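Local coordinates for ABC transporter, periplasmic substrate-binding protein (Thermotoga maritima, PDB 2HPG) that probably binds a small solute in the periplasm and hands it to a tripartite ATP-independent (TRAP) membrane transporter, at residues P22-Q25 / A26-W30; Q118-L121 / K122-E125. All coordinates share one frame; numbering follows the deposited sequence.

Contact 1: P22-Q25 / A26-W30; sequences PYHQ and AFLKW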
ATOM      1  N   PRO A  22      -1.432  -3.206  13.565  1.00 19.37           N
ATOM      2  CA  PRO A  22      -0.591  -4.316  13.051  1.00 19.23           C
ATOM      3  C   PRO A  22       0.717  -3.963  12.354  1.00 19.30           C
ATOM      4  O   PRO A  22       1.724  -4.646  12.572  1.00 18.89           O
ATOM      5  CB  PRO A  22      -1.539  -5.052  12.103  1.00 19.13           C
ATOM      6  CG  PRO A  22      -2.883  -4.826  12.715  1.00 19.63           C
ATOM      7  CD  PRO A  22      -2.841  -3.392  13.175  1.00 19.72           C
ATOM      8  N   TYR A  23       0.713  -2.933  11.517  1.00 18.78           N
ATOM      9  CA  TYR A  23       1.932  -2.514  10.831  1.00 18.64           C
ATOM     10  C   TYR A  23       2.997  -2.101  11.818  1.00 18.96           C
ATOM     11  O   TYR A  23       4.127  -2.569  11.759  1.00 18.73           O
ATOM     12  CB  TYR A  23       1.644  -1.344   9.871  1.00 18.10           C
ATOM     13  CG  TYR A  23       1.600  -1.723   8.401  1.00 15.87           C
ATOM     14  CD1 TYR A  23       1.000  -2.896   7.984  1.00 16.52           C
ATOM     15  CD2 TYR A  23       2.163  -0.904   7.446  1.00 14.76           C
ATOM     16  CE1 TYR A  23       0.970  -3.256   6.642  1.00 17.21           C
ATOM     17  CE2 TYR A  23       2.133  -1.245   6.100  1.00 16.47           C
ATOM     18  CZ  TYR A  23       1.526  -2.428   5.708  1.00 17.15           C
ATOM     19  OH  TYR A  23       1.475  -2.760   4.369  1.00 17.41           O
ATOM     20  N   HIS A  24       2.621  -1.217  12.740  1.00 19.04           N
ATOM     21  CA  HIS A  24       3.530  -0.753  13.772  1.00 18.66           C
ATOM     22  C   HIS A  24       4.083  -1.929  14.548  1.00 18.79           C
ATOM     23  O   HIS A  24       5.293  -2.026  14.771  1.00 18.06           O
ATOM     24  CB  HIS A  24       2.801   0.205  14.721  1.00 18.36           C
ATOM     25  CG  HIS A  24       3.696   0.899  15.696  1.00 17.46           C
ATOM     26  ND1 HIS A  24       3.240   1.357  16.904  1.00 17.15           N
ATOM     27  CD2 HIS A  24       5.009   1.225  15.644  1.00 17.77           C
ATOM     28  CE1 HIS A  24       4.232   1.919  17.569  1.00 17.30           C
ATOM     29  NE2 HIS A  24       5.319   1.849  16.827  1.00 18.69           N
ATOM     30  N   GLN A  25       3.198  -2.837  14.938  1.00 19.01           N
ATOM     31  CA  GLN A  25       3.603  -4.031  15.666  1.00 19.37           C
ATOM     32  C   GLN A  25       4.670  -4.809  14.908  1.00 18.73           C
ATOM     33  O   GLN A  25       5.637  -5.316  15.496  1.00 17.15           O
ATOM     34  CB  GLN A  25       2.399  -4.939  15.876  1.00 19.95           C
ATOM     35  CG  GLN A  25       1.496  -4.513  16.972  1.00 21.43           C
ATOM     36  CD  GLN A  25       0.306  -5.435  17.131  1.00 23.02           C
ATOM     37  OE1 GLN A  25       0.426  -6.527  17.704  1.00 29.90           O
ATOM     38  NE2 GLN A  25      -0.862  -4.995  16.648  1.00 27.52           N
ATOM     39  N   ALA A  26       4.461  -4.909  13.599  1.00 18.46           N
ATOM     40  CA  ALA A  26       5.300  -5.711  12.730  1.00 18.82           C
ATOM     41  C   ALA A  26       6.645  -5.033  12.507  1.00 19.06           C
ATOM     42  O   ALA A  26       7.668  -5.706  12.419  1.00 18.93           O
ATOM     43  CB  ALA A  26       4.598  -5.963  11.396  1.00 18.84           C
ATOM     44  N   PHE A  27       6.643  -3.702  12.375  1.00 19.01           N
ATOM     45  CA  PHE A  27       7.905  -2.962  12.261  1.00 19.05           C
ATOM     46  C   PHE A  27       8.730  -3.067  13.538  1.00 19.16           C
ATOM     47  O   PHE A  27       9.940  -3.122  13.456  1.00 19.29           O
ATOM     48  CB  PHE A  27       7.680  -1.488  11.884  1.00 18.61           C
ATOM     49  CG  PHE A  27       7.279  -1.274  10.444  1.00 18.53           C
ATOM     50  CD1 PHE A  27       8.210  -1.329   9.425  1.00 19.81           C
ATOM     51  CD2 PHE A  27       5.973  -1.014  10.114  1.00 18.55           C
ATOM     52  CE1 PHE A  27       7.837  -1.118   8.105  1.00 19.04           C
ATOM     53  CE2 PHE A  27       5.596  -0.801   8.801  1.00 18.53           C
ATOM     54  CZ  PHE A  27       6.542  -0.864   7.792  1.00 17.86           C
ATOM     55  N   LEU A  28       8.078  -3.092  14.707  1.00 19.59           N
ATOM     56  CA  LEU A  28       8.769  -3.268  15.981  1.00 19.71           C
ATOM     57  C   LEU A  28       9.404  -4.662  16.112  1.00 20.07           C
ATOM     58  O   LEU A  28      10.481  -4.807  16.683  1.00 19.42           O
ATOM     59  CB  LEU A  28       7.819  -3.008  17.153  1.00 19.83           C
ATOM     60  CG  LEU A  28       7.333  -1.551  17.282  1.00 19.75           C
ATOM     61  CD1 LEU A  28       6.151  -1.458  18.226  1.00 19.27           C
ATOM     62  CD2 LEU A  28       8.482  -0.628  17.748  1.00 20.06           C
ATOM     63  N   LYS A  29       8.718  -5.675  15.591  1.00 20.83           N
ATOM     64  CA  LYS A  29       9.254  -7.042  15.493  1.00 21.54           C
ATOM     65  C   LYS A  29      10.458  -7.091  14.591  1.00 20.90           C
ATOM     66  O   LYS A  29      11.452  -7.741  14.907  1.00 20.62           O
ATOM     67  CB  LYS A  29       8.201  -8.005  14.931  1.00 22.08           C
ATOM     68  CG  LYS A  29       7.159  -8.483  15.928  1.00 24.31           C
ATOM     69  CD  LYS A  29       6.306  -9.645  15.333  1.00 24.80           C
ATOM     70  CE  LYS A  29       7.145 -10.933  15.109  1.00 28.50           C
ATOM     71  NZ  LYS A  29       6.379 -12.119  14.563  1.00 29.16           N
ATOM     72  N   TRP A  30      10.357  -6.430  13.446  1.00 20.31           N
ATOM     73  CA  TRP A  30      11.467  -6.348  12.514  1.00 21.05           C
ATOM     74  C   TRP A  30      12.686  -5.665  13.120  1.00 21.69           C
ATOM     75  O   TRP A  30      13.809  -6.157  12.985  1.00 21.36           O
ATOM     76  CB  TRP A  30      11.039  -5.600  11.262  1.00 20.33           C
ATOM     77  CG  TRP A  30      12.148  -5.094  10.441  1.00 19.27           C
ATOM     78  CD1 TRP A  30      13.074  -5.828   9.750  1.00 19.37           C
ATOM     79  CD2 TRP A  30      12.428  -3.722  10.161  1.00 20.54           C
ATOM     80  NE1 TRP A  30      13.913  -4.997   9.053  1.00 19.11           N
ATOM     81  CE2 TRP A  30      13.554  -3.693   9.309  1.00 19.44           C
ATOM     82  CE3 TRP A  30      11.843  -2.504  10.566  1.00 19.44           C
ATOM     83  CZ2 TRP A  30      14.110  -2.496   8.849  1.00 21.37           C
ATOM     84  CZ3 TRP A  30      12.386  -1.316  10.095  1.00 19.28           C
ATOM     85  CH2 TRP A  30      13.501  -1.319   9.237  1.00 20.37           C
TER
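Phe27 sets the edge of its ring against the face of Tyr23, one turn earlier in the helix, in an offset edge-to-face pair with centroids 5.8 Å apart and planes at 72°. The touch is made by Phe27 CE2, which lies 3.7 Å from Tyr23 CD2. Both side chains run side by side on the buried flank, where Trp137 of strand 130-146 stacks on Phe27 and meets Tyr23 edge to face; Tyr23 OH is hydrogen-bonded to Asn229 OD1. A second i to i+4 pair forms on another flank: Leu28 CD1 sits over one face of the His24 imidazole, 3.8 Å from its centroid and 16° off the ring normal, a CH-pi contact. With CG anti to the backbone N (chi1 -171°), His24 keeps its ring where ND1 can bond the backbone N of Gly20, while the other end, NE2, comes 3.7 Å from Leu28 CD1. An alanine in place of His24 has no imidazole, which would probably leave Gly20 N without its side-chain partner and the Leu28 methyl without the ring it packs on. The i to i+4 backbone bonds of the helix set the spacing of both pairs, with Phe27 N to Tyr23 O at 2.8 Å and Leu28 N to His24 O at 3.0 Å. Lys29 leads away from residues 22-25 to a salt bridge with Glu259 of helix 243-278. Aromatic and aliphatic side chains four residues apart thus line the first two turns of helix 22-37, the connecting helix of the beta-alpha-beta unit formed with parallel strands 9-14 and 42-47 in this periplasmic binding protein fold.

Contact 2: Q118-L121 / K122-E125; sequences QKWL and KELE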
ATOM      1  N   GLN A 118      13.885  -5.939 -11.097  1.00 37.25           N
ATOM      2  CA  GLN A 118      15.282  -5.693 -10.746  1.00 37.46           C
ATOM      3  C   GLN A 118      15.842  -4.470 -11.478  1.00 36.87           C
ATOM      4  O   GLN A 118      16.604  -3.685 -10.895  1.00 36.70           O
ATOM      5  CB  GLN A 118      16.129  -6.932 -10.979  1.00 37.46           C
ATOM      6  CG  GLN A 118      15.933  -7.967  -9.881  1.00 39.00           C
ATOM      7  CD  GLN A 118      16.401  -9.345 -10.286  1.00 39.99           C
ATOM      8  OE1 GLN A 118      16.995  -9.531 -11.360  1.00 43.92           O
ATOM      9  NE2 GLN A 118      16.127 -10.331  -9.435  1.00 43.62           N
ATOM     10  N   LYS A 119      15.438  -4.282 -12.730  1.00 36.20           N
ATOM     11  CA  LYS A 119      15.818  -3.086 -13.462  1.00 36.14           C
ATOM     12  C   LYS A 119      15.313  -1.831 -12.752  1.00 35.65           C
ATOM     13  O   LYS A 119      16.095  -0.948 -12.410  1.00 35.34           O
ATOM     14  CB  LYS A 119      15.284  -3.108 -14.893  1.00 35.85           C
ATOM     15  CG  LYS A 119      15.561  -1.817 -15.655  1.00 36.74           C
ATOM     16  CD  LYS A 119      15.080  -1.868 -17.085  1.00 37.62           C
ATOM     17  CE  LYS A 119      13.587  -1.583 -17.177  1.00 39.73           C
ATOM     18  NZ  LYS A 119      13.037  -1.818 -18.552  1.00 39.85           N
ATOM     19  N   TRP A 120      14.005  -1.753 -12.531  1.00 35.30           N
ATOM     20  CA  TRP A 120      13.396  -0.566 -11.915  1.00 35.03           C
ATOM     21  C   TRP A 120      14.036  -0.223 -10.584  1.00 34.57           C
ATOM     22  O   TRP A 120      14.179   0.948 -10.267  1.00 34.14           O
ATOM     23  CB  TRP A 120      11.899  -0.783 -11.663  1.00 35.54           C
ATOM     24  CG  TRP A 120      11.075  -0.939 -12.888  1.00 35.78           C
ATOM     25  CD1 TRP A 120      11.362  -0.473 -14.132  1.00 36.18           C
ATOM     26  CD2 TRP A 120       9.793  -1.574 -12.981  1.00 35.85           C
ATOM     27  NE1 TRP A 120      10.352  -0.794 -15.000  1.00 36.56           N
ATOM     28  CE2 TRP A 120       9.375  -1.471 -14.320  1.00 36.65           C
ATOM     29  CE3 TRP A 120       8.969  -2.228 -12.066  1.00 35.91           C
ATOM     30  CZ2 TRP A 120       8.158  -2.003 -14.774  1.00 37.07           C
ATOM     31  CZ3 TRP A 120       7.763  -2.754 -12.506  1.00 36.05           C
ATOM     32  CH2 TRP A 120       7.366  -2.630 -13.849  1.00 36.26           C
ATOM     33  N   LEU A 121      14.389  -1.246  -9.805  1.00 34.09           N
ATOM     34  CA  LEU A 121      14.954  -1.051  -8.475  1.00 34.30           C
ATOM     35  C   LEU A 121      16.389  -0.551  -8.540  1.00 34.94           C
ATOM     36  O   LEU A 121      16.848   0.145  -7.636  1.00 34.91           O
ATOM     37  CB  LEU A 121      14.897  -2.344  -7.660  1.00 33.70           C
ATOM     38  CG  LEU A 121      13.495  -2.876  -7.367  1.00 32.76           C
ATOM     39  CD1 LEU A 121      13.575  -4.157  -6.527  1.00 31.02           C
ATOM     40  CD2 LEU A 121      12.629  -1.803  -6.703  1.00 31.27           C
ATOM     41  N   LYS A 122      17.093  -0.933  -9.600  1.00 35.55           N
ATOM     42  CA  LYS A 122      18.444  -0.451  -9.848  1.00 35.84           C
ATOM     43  C   LYS A 122      18.423   1.003 -10.293  1.00 35.57           C
ATOM     44  O   LYS A 122      19.312   1.758  -9.928  1.00 35.53           O
ATOM     45  CB  LYS A 122      19.118  -1.300 -10.922  1.00 35.95           C
ATOM     46  CG  LYS A 122      20.594  -1.008 -11.106  1.00 36.61           C
ATOM     47  CD  LYS A 122      21.240  -2.078 -11.978  1.00 37.13           C
ATOM     48  CE  LYS A 122      22.726  -1.843 -12.193  1.00 38.24           C
ATOM     49  NZ  LYS A 122      23.330  -2.985 -12.944  1.00 39.11           N
ATOM     50  N   GLU A 123      17.419   1.383 -11.087  1.00 35.25           N
ATOM     51  CA  GLU A 123      17.217   2.777 -11.504  1.00 35.72           C
ATOM     52  C   GLU A 123      16.838   3.675 -10.332  1.00 35.14           C
ATOM     53  O   GLU A 123      17.257   4.822 -10.277  1.00 34.66           O
ATOM     54  CB  GLU A 123      16.135   2.884 -12.583  1.00 35.65           C
ATOM     55  CG  GLU A 123      16.502   2.186 -13.892  1.00 37.67           C
ATOM     56  CD  GLU A 123      15.370   2.127 -14.931  1.00 38.37           C
ATOM     57  OE1 GLU A 123      14.246   2.626 -14.682  1.00 42.03           O
ATOM     58  OE2 GLU A 123      15.629   1.566 -16.023  1.00 43.14           O
ATOM     59  N   LEU A 124      16.036   3.157  -9.405  1.00 34.79           N
ATOM     60  CA  LEU A 124      15.656   3.922  -8.220  1.00 34.82           C
ATOM     61  C   LEU A 124      16.886   4.204  -7.376  1.00 34.94           C
ATOM     62  O   LEU A 124      17.055   5.300  -6.865  1.00 34.97           O
ATOM     63  CB  LEU A 124      14.606   3.180  -7.377  1.00 34.30           C
ATOM     64  CG  LEU A 124      13.131   3.383  -7.740  1.00 33.92           C
ATOM     65  CD1 LEU A 124      12.264   2.444  -6.898  1.00 32.09           C
ATOM     66  CD2 LEU A 124      12.694   4.835  -7.566  1.00 32.07           C
ATOM     67  N   GLU A 125      17.730   3.196  -7.233  1.00 35.58           N
ATOM     68  CA  GLU A 125      18.945   3.304  -6.451  1.00 36.31           C
ATOM     69  C   GLU A 125      19.965   4.246  -7.101  1.00 36.29           C
ATOM     70  O   GLU A 125      20.427   5.196  -6.462  1.00 36.34           O
ATOM     71  CB  GLU A 125      19.537   1.915  -6.259  1.00 36.29           C
ATOM     72  CG  GLU A 125      20.692   1.835  -5.277  1.00 36.97           C
ATOM     73  CD  GLU A 125      20.811   0.461  -4.654  1.00 38.59           C
ATOM     74  OE1 GLU A 125      20.209  -0.498  -5.213  1.00 43.05           O
ATOM     75  OE2 GLU A 125      21.492   0.329  -3.604  1.00 41.77           O
TER
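Lys119 O takes two backbone donors from the next turn: Glu123 N at 3.0 Å, with an N-H...O angle of 159°, and Lys122 N, also at 3.0 Å but bent to 122° and weak. The first is the regular i to i+4 bond; the second is an i to i+3 approach, and Lys122 N has its stronger bond with Gln118 O at 3.1 Å. The side chains of Lys119 and Glu123 lie alongside each other, pointing the same way. Their meeting is carboxylate against methylene: Glu123 OE2 lies 3.4 Å from Lys119 CG, whereas the ammonium NZ of Lys119 stays 5.0 Å from Glu123 OE2. The bend of the lysine chain at chi3 (81°) leaves its charged end beyond direct pairing, so any attraction between the opposite charges is probably weaker and longer-range than a salt bridge. The other carboxylate oxygen, Glu123 OE1, faces the edge of the Trp120 indole near the ring plane, 4.3 Å from Trp120 CD1. On the apolar side, Leu121 CD2 and Leu124 CD1 just meet at 4.3 Å. These two leucines face the sheet: both pack on Val132 of strand 130-146, and Leu124 also reaches Ile130, Val81 and Ile84. Trp120 rests on Asp83, and Glu125 touches Lys131 as well as Ala235 and Asn239 of helix 235-240. Helix 115-128 therefore lies against the start of the long strand that follows it, and also touches the loop holding Val81, Asp83 and Ile84, and helix 235-240.

From the N terminus, the chain passes through strand 9-14 into helix 22-37, where contact 1 lies, and returns by strand 42-47. It reaches contact 2 in helix 115-128 much later, just before strand 130-146. Each contact spans adjoining turns of one helix and closes no long loop; the two follow in series, neither nesting nor crossing. The centres of contact 1 and contact 2 are about 26 Å apart, and they do not touch. Both helices pack on strand 130-146: its early residues Ile130 and Val132 receive helix 115-128, while Trp137 and Gln139, further along, meet helix 22-37. This strand is a common neighbour, while helix 22-37 is also joined to the sheet through strands 9-14 and 42-47.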